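Local atomic coordinates of glucose-6-phosphate 1-dehydrogenase (Kluyveromyces lactis, PDB entry 7E6I), a protein that catalyses the NADP-dependent oxidation of glucose 6-phosphate to 6-phosphogluconolactone, the first step of the oxidative pentose phosphate pathway. Residues 155-163 and 436-444. Numbering follows the deposited sequence.
Sequences FGHDLQSAT and LDVSWKLFT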
# COMPACT_ATOMS: atom_id res chain seq x y z
N PHE A 155 -4.42 10.33 -4.09
CA PHE A 155 -5.32 11.43 -3.77
C PHE A 155 -4.54 12.73 -3.88
O PHE A 155 -4.29 13.40 -2.87
CB PHE A 155 -5.90 11.27 -2.36
CG PHE A 155 -6.21 9.86 -2.00
CD1 PHE A 155 -7.40 9.27 -2.39
CD2 PHE A 155 -5.30 9.11 -1.27
CE1 PHE A 155 -7.70 7.97 -2.06
CE2 PHE A 155 -5.59 7.81 -0.93
CZ PHE A 155 -6.79 7.22 -1.32
N GLY A 156 -4.12 13.10 -5.08
CA GLY A 156 -3.27 14.25 -5.27
C GLY A 156 -1.87 13.84 -5.70
O GLY A 156 -1.48 12.67 -5.65
N HIS A 157 -1.13 14.84 -6.17
CA HIS A 157 0.26 14.69 -6.57
C HIS A 157 1.18 15.64 -5.82
O HIS A 157 2.40 15.62 -6.06
CB HIS A 157 0.39 14.92 -8.08
CG HIS A 157 -0.32 16.15 -8.56
ND1 HIS A 157 0.31 17.38 -8.65
CD2 HIS A 157 -1.60 16.35 -8.93
CE1 HIS A 157 -0.56 18.28 -9.08
NE2 HIS A 157 -1.73 17.68 -9.25
N ASP A 158 0.64 16.47 -4.94
CA ASP A 158 1.39 17.34 -4.05
C ASP A 158 0.40 17.87 -3.02
O ASP A 158 -0.80 17.56 -3.08
CB ASP A 158 2.10 18.48 -4.80
CG ASP A 158 1.16 19.27 -5.71
OD1 ASP A 158 -0.07 19.30 -5.47
OD2 ASP A 158 1.68 19.88 -6.67
N LEU A 159 0.90 18.66 -2.07
CA LEU A 159 0.04 19.17 -1.00
C LEU A 159 -1.18 19.90 -1.57
O LEU A 159 -2.31 19.66 -1.13
CB LEU A 159 0.84 20.08 -0.08
CG LEU A 159 0.02 20.70 1.05
CD1 LEU A 159 -0.61 19.63 1.92
CD2 LEU A 159 0.89 21.61 1.92
N GLN A 160 -0.96 20.78 -2.56
CA GLN A 160 -2.03 21.65 -3.02
C GLN A 160 -3.16 20.86 -3.67
O GLN A 160 -4.33 21.07 -3.36
CB GLN A 160 -1.49 22.69 -3.99
CG GLN A 160 -2.31 23.97 -3.98
CD GLN A 160 -2.15 24.79 -5.26
OE1 GLN A 160 -1.19 25.54 -5.41
NE2 GLN A 160 -3.11 24.64 -6.18
N SER A 161 -2.82 19.95 -4.58
CA SER A 161 -3.85 19.16 -5.24
C SER A 161 -4.58 18.26 -4.24
O SER A 161 -5.81 18.15 -4.28
CB SER A 161 -3.25 18.37 -6.41
OG SER A 161 -2.10 17.61 -6.04
N ALA A 162 -3.85 17.64 -3.30
CA ALA A 162 -4.51 16.79 -2.32
C ALA A 162 -5.46 17.59 -1.44
O ALA A 162 -6.59 17.16 -1.17
CB ALA A 162 -3.48 16.05 -1.46
N THR A 163 -5.02 18.77 -0.98
CA THR A 163 -5.90 19.64 -0.20
C THR A 163 -7.17 19.97 -0.98
O THR A 163 -8.28 19.90 -0.42
CB THR A 163 -5.17 20.93 0.17
OG1 THR A 163 -3.88 20.61 0.70
CG2 THR A 163 -5.96 21.72 1.20
N LEU A 436 -3.09 11.84 5.30
CA LEU A 436 -2.79 12.31 3.95
C LEU A 436 -2.16 13.69 3.99
O LEU A 436 -1.12 13.94 3.34
CB LEU A 436 -4.09 12.34 3.14
CG LEU A 436 -4.13 12.05 1.66
CD1 LEU A 436 -3.00 11.12 1.25
CD2 LEU A 436 -5.49 11.44 1.34
N ASP A 437 -2.76 14.60 4.75
CA ASP A 437 -2.28 15.97 4.75
C ASP A 437 -0.83 16.04 5.23
O ASP A 437 0.01 16.69 4.59
CB ASP A 437 -3.18 16.83 5.63
CG ASP A 437 -2.74 18.27 5.66
OD1 ASP A 437 -2.70 18.92 4.60
OD2 ASP A 437 -2.41 18.76 6.76
N VAL A 438 -0.51 15.36 6.33
CA VAL A 438 0.84 15.43 6.87
C VAL A 438 1.84 14.75 5.94
O VAL A 438 2.98 15.20 5.78
CB VAL A 438 0.89 14.82 8.28
CG1 VAL A 438 2.30 14.90 8.83
CG2 VAL A 438 -0.07 15.55 9.18
N SER A 439 1.43 13.65 5.31
CA SER A 439 2.38 12.98 4.43
C SER A 439 2.71 13.85 3.22
O SER A 439 3.85 13.86 2.76
CB SER A 439 1.83 11.61 4.00
OG SER A 439 0.93 11.74 2.90
N TRP A 440 1.75 14.63 2.73
CA TRP A 440 2.03 15.55 1.63
C TRP A 440 2.82 16.77 2.10
O TRP A 440 3.68 17.26 1.35
CB TRP A 440 0.74 15.97 0.92
CG TRP A 440 0.28 14.94 -0.11
CD1 TRP A 440 -0.91 14.26 -0.13
CD2 TRP A 440 1.03 14.46 -1.24
NE1 TRP A 440 -0.95 13.40 -1.20
CE2 TRP A 440 0.24 13.50 -1.89
CE3 TRP A 440 2.31 14.76 -1.75
CZ2 TRP A 440 0.66 12.83 -3.04
CZ3 TRP A 440 2.73 14.09 -2.89
CH2 TRP A 440 1.91 13.13 -3.52
N LYS A 441 2.59 17.26 3.32
CA LYS A 441 3.41 18.36 3.84
C LYS A 441 4.87 17.95 3.93
O LYS A 441 5.77 18.80 3.76
CB LYS A 441 2.90 18.81 5.21
CG LYS A 441 1.74 19.79 5.17
CD LYS A 441 0.96 19.80 6.49
CE LYS A 441 0.12 21.09 6.60
NZ LYS A 441 -1.35 20.90 6.78
N LEU A 442 5.13 16.67 4.16
CA LEU A 442 6.49 16.16 4.31
C LEU A 442 7.20 16.06 2.96
O LEU A 442 8.36 16.47 2.83
CB LEU A 442 6.45 14.80 5.01
CG LEU A 442 7.79 14.09 5.19
CD1 LEU A 442 8.73 14.96 6.01
CD2 LEU A 442 7.63 12.72 5.83
N PHE A 443 6.52 15.52 1.94
CA PHE A 443 7.17 15.21 0.68
C PHE A 443 7.11 16.34 -0.35
O PHE A 443 7.92 16.35 -1.28
CB PHE A 443 6.54 13.97 0.06
CG PHE A 443 7.13 12.71 0.55
CD1 PHE A 443 6.70 12.16 1.75
CD2 PHE A 443 8.13 12.08 -0.15
CE1 PHE A 443 7.28 10.97 2.22
CE2 PHE A 443 8.70 10.90 0.32
CZ PHE A 443 8.29 10.35 1.50
N THR A 444 6.15 17.26 -0.22
CA THR A 444 6.02 18.27 -1.26
C THR A 444 7.28 19.12 -1.42
O THR A 444 7.72 19.31 -2.56
CB THR A 444 4.78 19.14 -0.98
OG1 THR A 444 3.60 18.38 -1.29
CG2 THR A 444 4.83 20.40 -1.83
O HOH W 1 -4.37 18.41 2.85
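W440 lays one face of its indole against the backbone of the turn that leads into helix 159-169. D158 CA stands over that face, 3.6 Å from W440 CE3, with the carbonyl carbon of H157 beyond it over the six-membered ring. A162, one turn into the helix, brings CB to 3.4 Å from W440 CD1. With CG anti to the carbonyl carbon of W440 (chi1 -83°), the side chain is directed at the turn. Were W440 an alanine, the turn at H157 and D158 would probably lose the surface it rests on and A162 CB its aromatic neighbour.

Beside the indole, T444 OG1 accepts from L159 N at 2.8 Å, in a somewhat bent bond (140°). The same hydroxyl gives its proton to W440 O, so one threonine links its own helix to the first turn of the other. D158, the N-cap, accepts from S161 N at the same helix start. L159 then enters as a knob among D437, W440, K441 and T444, its CD2 methyl 3.8 Å from K441 CG. Past it, a water joins T163 OG1 to D437 OD1. At the other end, the side chains of F155 and L436 cross nearly at right angles, F155 CD2 lying 3.5 Å from L436 CD2; both also touch R180 of strand 178-181.

The two helix segments run nearly antiparallel (162°), and their axes approach to 9.5 Å. This is an interdomain helix-helix contact: the helix following strand 146-152 of the Rossmann-type coenzyme domain docks on helix 433-451 of the C-terminal domain.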